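Local structure of thermophilic dibenzothiophene desulfurization enzyme C (Paenibacillus sp. A11-2, 5XDE) at the interface of chains A and B and the interface of chains A and C. The protein probably oxidises dibenzothiophene to its sulfoxide and then its sulfone with reduced FMN and molecular oxygen, in the pathway that desulfurises this compound. Residues are numbered along the deposited sequence; one frame, centred on the assembly and turned at random. Chains: chain A/B/C, Thermophilic dibenzothiophene desulfurization enzyme C.

Contact 1: the interface of chains A and B. Residues chain A 350, 353, 383, 387, 391; chain B 357-358, 360-361.
A:Arg383 and A:Arg350 reach across a polar patch of a two-fold, largely helical interface to hold B:Glu361, joining two subunits of a protein with the acyl-CoA dehydrogenase fold; tetramers are usual in that family, so the pairing is likely to be biological. The carboxylate, carried by helix 360-363, is shared between the two arginines. A:Arg383 NH1 donates to B:Glu361 OE1 at 2.8 Å, almost straight, in the guanidinium plane and onto the anti lone pair. A:Arg350 NH1 forms a salt bridge with B:Glu361 OE2, also at 2.8 Å, on the syn side and through a more bent bond. Within chain B, B:Arg358 NE approaches OE1 of B:Glu361 from above the carboxylate plane (3.0 Å), and this gathering of arginines would probably favour the ionised acid. A:Arg383 NH1 also binds the backbone O of B:Ser357 at 3.0 Å, near the end of helix 331-358. Leaving with CG anti to the backbone N (chi1 180°), the A:Arg383 chain lays CG over one face of the B:Tyr360 ring, toward its rim, and bends twice, with A:Arg383 CD 3.5 Å from B:Tyr360 CD2. Within chain A, A:Ile353 CD1 sits over the centre of the A:Arg383 guanidinium. A leucine in place of this arginine would probably leave the B:Ser357 carbonyl without this donor and B:Glu361 with one positive partner fewer. Water 2 joins A:Arg350 NH1 to B:Glu361 OE1, and water 1 links B:Ser357 OG to the backbone O of A:Ile353.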
loop_
_atom_site.group_PDB
_atom_site.type_symbol
_atom_site.label_atom_id
_atom_site.label_comp_id
_atom_site.label_asym_id
_atom_site.label_seq_id
_atom_site.Cartn_x
_atom_site.Cartn_y
_atom_site.Cartn_z
ATOM N N ARG A 350 -3.255 9.938 5.506
ATOM C CA ARG A 350 -2.611 9.023 4.574
ATOM C C ARG A 350 -2.749 9.522 3.143
ATOM O O ARG A 350 -1.787 9.476 2.366
ATOM C CB ARG A 350 -3.210 7.622 4.711
ATOM C CG ARG A 350 -3.102 7.018 6.106
ATOM C CD ARG A 350 -1.679 6.999 6.626
ATOM N NE ARG A 350 -1.490 5.959 7.640
ATOM C CZ ARG A 350 -0.366 5.785 8.329
ATOM N NH1 ARG A 350 0.674 6.589 8.118
ATOM N NH2 ARG A 350 -0.279 4.806 9.228
ATOM N N ILE A 353 -0.422 12.706 2.333
ATOM C CA ILE A 353 1.014 12.402 2.349
ATOM C C ILE A 353 1.394 11.600 1.112
ATOM O O ILE A 353 2.445 11.837 0.496
ATOM C CB ILE A 353 1.402 11.665 3.646
ATOM C CG1 ILE A 353 1.247 12.594 4.857
ATOM C CG2 ILE A 353 2.851 11.186 3.572
ATOM C CD1 ILE A 353 2.109 13.836 4.748
ATOM N N ARG A 383 3.398 17.253 5.110
ATOM C CA ARG A 383 4.324 16.461 5.915
ATOM C C ARG A 383 4.614 17.116 7.259
ATOM O O ARG A 383 4.824 16.414 8.262
ATOM C CB ARG A 383 5.622 16.227 5.132
ATOM C CG ARG A 383 6.685 15.404 5.889
ATOM C CD ARG A 383 6.307 13.916 6.080
ATOM N NE ARG A 383 5.231 13.732 7.068
ATOM C CZ ARG A 383 4.666 12.562 7.355
ATOM N NH1 ARG A 383 5.080 11.447 6.751
ATOM N NH2 ARG A 383 3.669 12.505 8.231
ATOM N N LEU A 387 2.191 15.712 11.459
ATOM C CA LEU A 387 2.873 15.286 12.663
ATOM C C LEU A 387 2.336 16.003 13.900
ATOM O O LEU A 387 2.878 15.802 14.992
ATOM C CB LEU A 387 4.376 15.520 12.501
ATOM C CG LEU A 387 4.989 14.943 11.209
ATOM C CD1 LEU A 387 6.395 15.444 10.986
ATOM C CD2 LEU A 387 4.973 13.416 11.245
ATOM N N VAL A 391 -0.424 10.026 14.017
ATOM C CA VAL A 391 -1.556 9.313 13.438
ATOM C C VAL A 391 -1.614 7.883 13.965
ATOM O O VAL A 391 -2.690 7.290 14.032
ATOM C CB VAL A 391 -1.501 9.352 11.894
ATOM C CG1 VAL A 391 -0.379 8.456 11.353
ATOM C CG2 VAL A 391 -2.851 8.953 11.277
ATOM N N SER B 357 9.677 9.879 2.911
ATOM C CA SER B 357 8.534 10.635 3.402
ATOM C C SER B 357 8.010 10.085 4.723
ATOM O O SER B 357 7.775 10.845 5.664
ATOM C CB SER B 357 7.425 10.634 2.346
ATOM O OG SER B 357 6.246 11.236 2.848
ATOM N N ARG B 358 7.818 8.770 4.816
ATOM C CA ARG B 358 7.165 8.210 5.999
ATOM C C ARG B 358 8.044 8.218 7.246
ATOM O O ARG B 358 7.505 8.159 8.357
ATOM C CB ARG B 358 6.718 6.777 5.707
ATOM C CG ARG B 358 5.793 6.641 4.507
ATOM C CD ARG B 358 4.328 6.761 4.880
ATOM N NE ARG B 358 4.067 6.254 6.230
ATOM C CZ ARG B 358 4.071 4.965 6.567
ATOM N NH1 ARG B 358 4.331 4.036 5.656
ATOM N NH2 ARG B 358 3.823 4.608 7.825
ATOM N N TYR B 360 9.418 10.507 8.712
ATOM C CA TYR B 360 9.055 11.600 9.612
ATOM C C TYR B 360 8.137 11.126 10.732
ATOM O O TYR B 360 8.233 11.617 11.864
ATOM C CB TYR B 360 8.392 12.741 8.831
ATOM C CG TYR B 360 9.371 13.701 8.198
ATOM C CD1 TYR B 360 9.901 14.766 8.929
ATOM C CD2 TYR B 360 9.745 13.572 6.858
ATOM C CE1 TYR B 360 10.802 15.653 8.344
ATOM C CE2 TYR B 360 10.633 14.441 6.275
ATOM C CZ TYR B 360 11.158 15.478 7.016
ATOM O OH TYR B 360 12.036 16.339 6.410
ATOM N N GLU B 361 7.248 10.173 10.440
ATOM C CA GLU B 361 6.310 9.662 11.435
ATOM C C GLU B 361 7.015 8.921 12.560
ATOM O O GLU B 361 6.468 8.819 13.662
ATOM C CB GLU B 361 5.290 8.755 10.739
ATOM C CG GLU B 361 4.476 9.533 9.728
ATOM C CD GLU B 361 3.735 8.682 8.703
ATOM O OE1 GLU B 361 3.855 8.978 7.472
ATOM O OE2 GLU B 361 3.002 7.755 9.132
HETATM O O HOH W 1 4.465 10.019 0.941
HETATM O O HOH W 2 1.074 8.765 6.093
#

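Contact 2: the interface of chains A and C. Residues chain A 308, 311-312, 314; chain C 312, 315.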
loop_
_atom_site.group_PDB
_atom_site.type_symbol
_atom_site.label_atom_id
_atom_site.label_comp_id
_atom_site.label_asym_id
_atom_site.label_seq_id
_atom_site.Cartn_x
_atom_site.Cartn_y
_atom_site.Cartn_z
ATOM N N VAL A 308 -14.306 10.349 -2.045
ATOM C CA VAL A 308 -14.930 9.635 -0.938
ATOM C C VAL A 308 -14.638 10.344 0.373
ATOM O O VAL A 308 -15.527 10.513 1.209
ATOM C CB VAL A 308 -14.473 8.166 -0.901
ATOM C CG1 VAL A 308 -14.988 7.489 0.371
ATOM C CG2 VAL A 308 -15.008 7.426 -2.105
ATOM N N ALA A 311 -16.713 13.614 0.603
ATOM C CA ALA A 311 -18.123 13.349 0.884
ATOM C C ALA A 311 -18.312 12.922 2.329
ATOM O O ALA A 311 -19.230 13.390 3.015
ATOM C CB ALA A 311 -18.656 12.275 -0.063
ATOM N N GLY A 312 -17.443 12.038 2.815
ATOM C CA GLY A 312 -17.506 11.666 4.216
ATOM C C GLY A 312 -17.311 12.852 5.138
ATOM O O GLY A 312 -17.979 12.965 6.169
ATOM N N ARG A 314 -18.041 16.018 4.579
ATOM C CA ARG A 314 -19.253 16.833 4.616
ATOM C C ARG A 314 -20.288 16.250 5.574
ATOM O O ARG A 314 -20.943 16.999 6.307
ATOM C CB ARG A 314 -19.841 16.987 3.211
ATOM C CG ARG A 314 -19.101 18.003 2.344
ATOM C CD ARG A 314 -19.775 18.209 0.992
ATOM N NE ARG A 314 -19.745 17.028 0.133
ATOM C CZ ARG A 314 -18.775 16.762 -0.740
ATOM N NH1 ARG A 314 -17.740 17.588 -0.863
ATOM N NH2 ARG A 314 -18.844 15.671 -1.495
ATOM N N GLY C 312 -19.262 8.618 3.155
ATOM C CA GLY C 312 -19.354 9.105 1.784
ATOM C C GLY C 312 -20.421 8.392 0.979
ATOM O O GLY C 312 -21.070 8.993 0.111
ATOM N N GLU C 315 -23.878 10.010 1.357
ATOM C CA GLU C 315 -24.089 11.193 0.529
ATOM C C GLU C 315 -24.446 10.817 -0.908
ATOM O O GLU C 315 -25.358 11.400 -1.507
ATOM C CB GLU C 315 -22.855 12.093 0.535
ATOM C CG GLU C 315 -23.021 13.246 -0.466
ATOM C CD GLU C 315 -21.852 14.206 -0.514
ATOM O OE1 GLU C 315 -21.685 15.003 0.430
ATOM O OE2 GLU C 315 -21.113 14.188 -1.516
#
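A:Arg314 and C:Glu315 form a side-on, two-pronged salt bridge where helix 293-325 of chain A packs on helix 293-324 of chain C, a two-fold helix-helix interface of the deposited tetramer that probably belongs to the biological assembly, as in related acyl-CoA dehydrogenases. NE of A:Arg314 donates to C:Glu315 OE1 at 2.8 Å, and NH2 of A:Arg314 to C:Glu315 OE2 at 2.7 Å. Each bond is close to straight and lands on a syn lone pair, and the guanidinium and carboxylate planes lie only 18° apart. Pairing both oxygens with nitrogens in this nearly flat arrangement restrains rotation of the carboxylate.

The arginine chain reaches out to CD; a bend at chi3 (-66°) then brings NE back toward the acid, and the quarter turn at chi4 (-90°) presents the NE and NH2 edge. C:Glu315 sends CG anti to its backbone N and stays extended, reaching across to the chain A helix. Next to the bridge, A:Ala311 CB packs 3.7 Å from C:Gly312 CA and also lies beside the carboxylate, while the backbone N of A:Ala311 sits over one face of the guanidinium, toward its rim. Further along, the same glycine from each chain meets its mate near the symmetry axis, where the lack of side chains lets the backbones come close. The alpha-carbons, A:Gly312 CA and C:Gly312 CA, stand 4.0 Å apart.

Contact 3: the interface of chains A and B. Residues chain A 279, 366; chain B 130-135.
A:Arg279 pushes its side chain against the loop B:Glu130 to B:Val135, in a subunit interface that adjoins the FMN site, since both A:Arg279 and A:Arg366 are FMN-binding residues. The tight part is the run from CB to the guanidinium of A:Arg279, packed along the loop backbone. NH1 of A:Arg279 donates to the backbone O of B:Asn132 at 2.7 Å, a straight bond (176° at H) that lies in the guanidinium plane and is tilted 21° from the carbonyl plane. The bend at chi3 (-71°) of A:Arg279 sets the guanidinium against this carbonyl, and its CD packs 3.8 Å from B:His134 CA. B:His134 ND1 in turn bonds to the backbone O of B:Val135 at 3.1 Å, bracing the loop.

The other terminal nitrogen faces the looser, water-mediated side: NH2 of A:Arg279 meets water 3 at 2.9 Å, and that water passes the link to the backbone O of B:Glu130. Beside it, A:Arg366 turns one guanidinium face toward A:Arg279 NE, and its CD lies 3.7 Å from B:Asn131 OD1, in contact without a hydrogen bond. By bonding the loop, which follows the FMN-binding B:Ser128 and B:Ser129, to A:Arg279, with A:Arg366 packed beside it, the site probably couples subunit pairing to the shape of the flavin pocket.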
loop_
_atom_site.group_PDB
_atom_site.type_symbol
_atom_site.label_atom_id
_atom_site.label_comp_id
_atom_site.label_asym_id
_atom_site.label_seq_id
_atom_site.Cartn_x
_atom_site.Cartn_y
_atom_site.Cartn_z
ATOM N N ARG A 279 5.068 15.580 -21.433
ATOM C CA ARG A 279 5.232 15.055 -22.780
ATOM C C ARG A 279 4.810 13.594 -22.840
ATOM O O ARG A 279 4.953 12.861 -21.853
ATOM C CB ARG A 279 6.691 15.172 -23.242
ATOM C CG ARG A 279 7.205 16.601 -23.338
ATOM C CD ARG A 279 8.684 16.635 -23.725
ATOM N NE ARG A 279 9.558 16.171 -22.650
ATOM C CZ ARG A 279 10.889 16.223 -22.697
ATOM N NH1 ARG A 279 11.496 16.716 -23.770
ATOM N NH2 ARG A 279 11.617 15.785 -21.674
ATOM N N ARG A 366 10.631 17.119 -15.364
ATOM C CA ARG A 366 10.804 18.567 -15.379
ATOM C C ARG A 366 10.001 19.259 -14.286
ATOM O O ARG A 366 10.307 20.413 -13.949
ATOM C CB ARG A 366 10.467 19.126 -16.759
ATOM C CG ARG A 366 11.582 18.862 -17.764
ATOM C CD ARG A 366 11.097 19.097 -19.174
ATOM N NE ARG A 366 9.871 18.346 -19.415
ATOM C CZ ARG A 366 8.888 18.769 -20.198
ATOM N NH1 ARG A 366 8.996 19.937 -20.819
ATOM N NH2 ARG A 366 7.794 18.034 -20.350
ATOM N N GLU B 130 17.543 16.055 -24.724
ATOM C CA GLU B 130 17.100 17.370 -25.191
ATOM C C GLU B 130 15.676 17.643 -24.721
ATOM O O GLU B 130 14.979 16.752 -24.226
ATOM C CB GLU B 130 17.177 17.482 -26.720
ATOM C CG GLU B 130 18.578 17.286 -27.289
ATOM C CD GLU B 130 18.591 17.238 -28.802
ATOM O OE1 GLU B 130 17.697 17.859 -29.419
ATOM O OE2 GLU B 130 19.494 16.577 -29.366
ATOM N N ASN B 131 15.231 18.893 -24.915
ATOM C CA ASN B 131 13.926 19.337 -24.428
ATOM C C ASN B 131 12.951 19.607 -25.569
ATOM O O ASN B 131 12.486 20.739 -25.742
ATOM C CB ASN B 131 14.071 20.600 -23.567
ATOM C CG ASN B 131 13.027 20.674 -22.444
ATOM O OD1 ASN B 131 13.305 21.173 -21.347
ATOM N ND2 ASN B 131 11.840 20.153 -22.706
ATOM N N ASN B 132 12.621 18.582 -26.348
ATOM C CA ASN B 132 11.674 18.732 -27.440
ATOM C C ASN B 132 10.354 18.035 -27.093
ATOM O O ASN B 132 10.105 17.665 -25.938
ATOM C CB ASN B 132 12.299 18.211 -28.734
ATOM C CG ASN B 132 13.564 18.959 -29.098
ATOM O OD1 ASN B 132 13.647 20.181 -28.928
ATOM N ND2 ASN B 132 14.569 18.231 -29.571
ATOM N N ALA B 133 9.500 17.862 -28.106
ATOM C CA ALA B 133 8.144 17.366 -27.873
ATOM C C ALA B 133 8.126 16.069 -27.076
ATOM O O ALA B 133 7.159 15.799 -26.353
ATOM C CB ALA B 133 7.423 17.165 -29.207
ATOM N N HIS B 134 9.166 15.248 -27.198
ATOM C CA HIS B 134 9.246 14.002 -26.447
ATOM C C HIS B 134 10.700 13.552 -26.415
ATOM O O HIS B 134 11.544 14.062 -27.155
ATOM C CB HIS B 134 8.349 12.923 -27.059
ATOM C CG HIS B 134 8.574 12.721 -28.523
ATOM N ND1 HIS B 134 9.559 11.892 -29.020
ATOM C CD2 HIS B 134 7.947 13.249 -29.601
ATOM C CE1 HIS B 134 9.523 11.915 -30.341
ATOM N NE2 HIS B 134 8.556 12.730 -30.719
ATOM N N VAL B 135 10.984 12.584 -25.542
ATOM C CA VAL B 135 12.346 12.077 -25.433
ATOM C C VAL B 135 12.708 11.337 -26.713
ATOM O O VAL B 135 11.860 10.699 -27.352
ATOM C CB VAL B 135 12.504 11.181 -24.191
ATOM C CG1 VAL B 135 12.286 12.001 -22.914
ATOM C CG2 VAL B 135 11.557 9.986 -24.251
HETATM O O HOH W 3 14.483 15.829 -21.696
#

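Contacts 1 and 3 both join chains A and B, their C-alpha centres about 33 Å apart, whereas contact 2 joins A to C, about 24 Å from contact 1 and 40 Å from contact 3. Chain A thus uses separate surfaces for two partners. Helix 293-325 serves contact 2, and helix 331-358, next in sequence, serves contact 1. Helix 360-363, given by chain B to contact 1, lies before helix 366-369, given by chain A to contact 3; both chains use each through the two-fold. Pairing of A with B spans a helical patch and the FMN site, while contact 2 probably completes the tetramer from pairs.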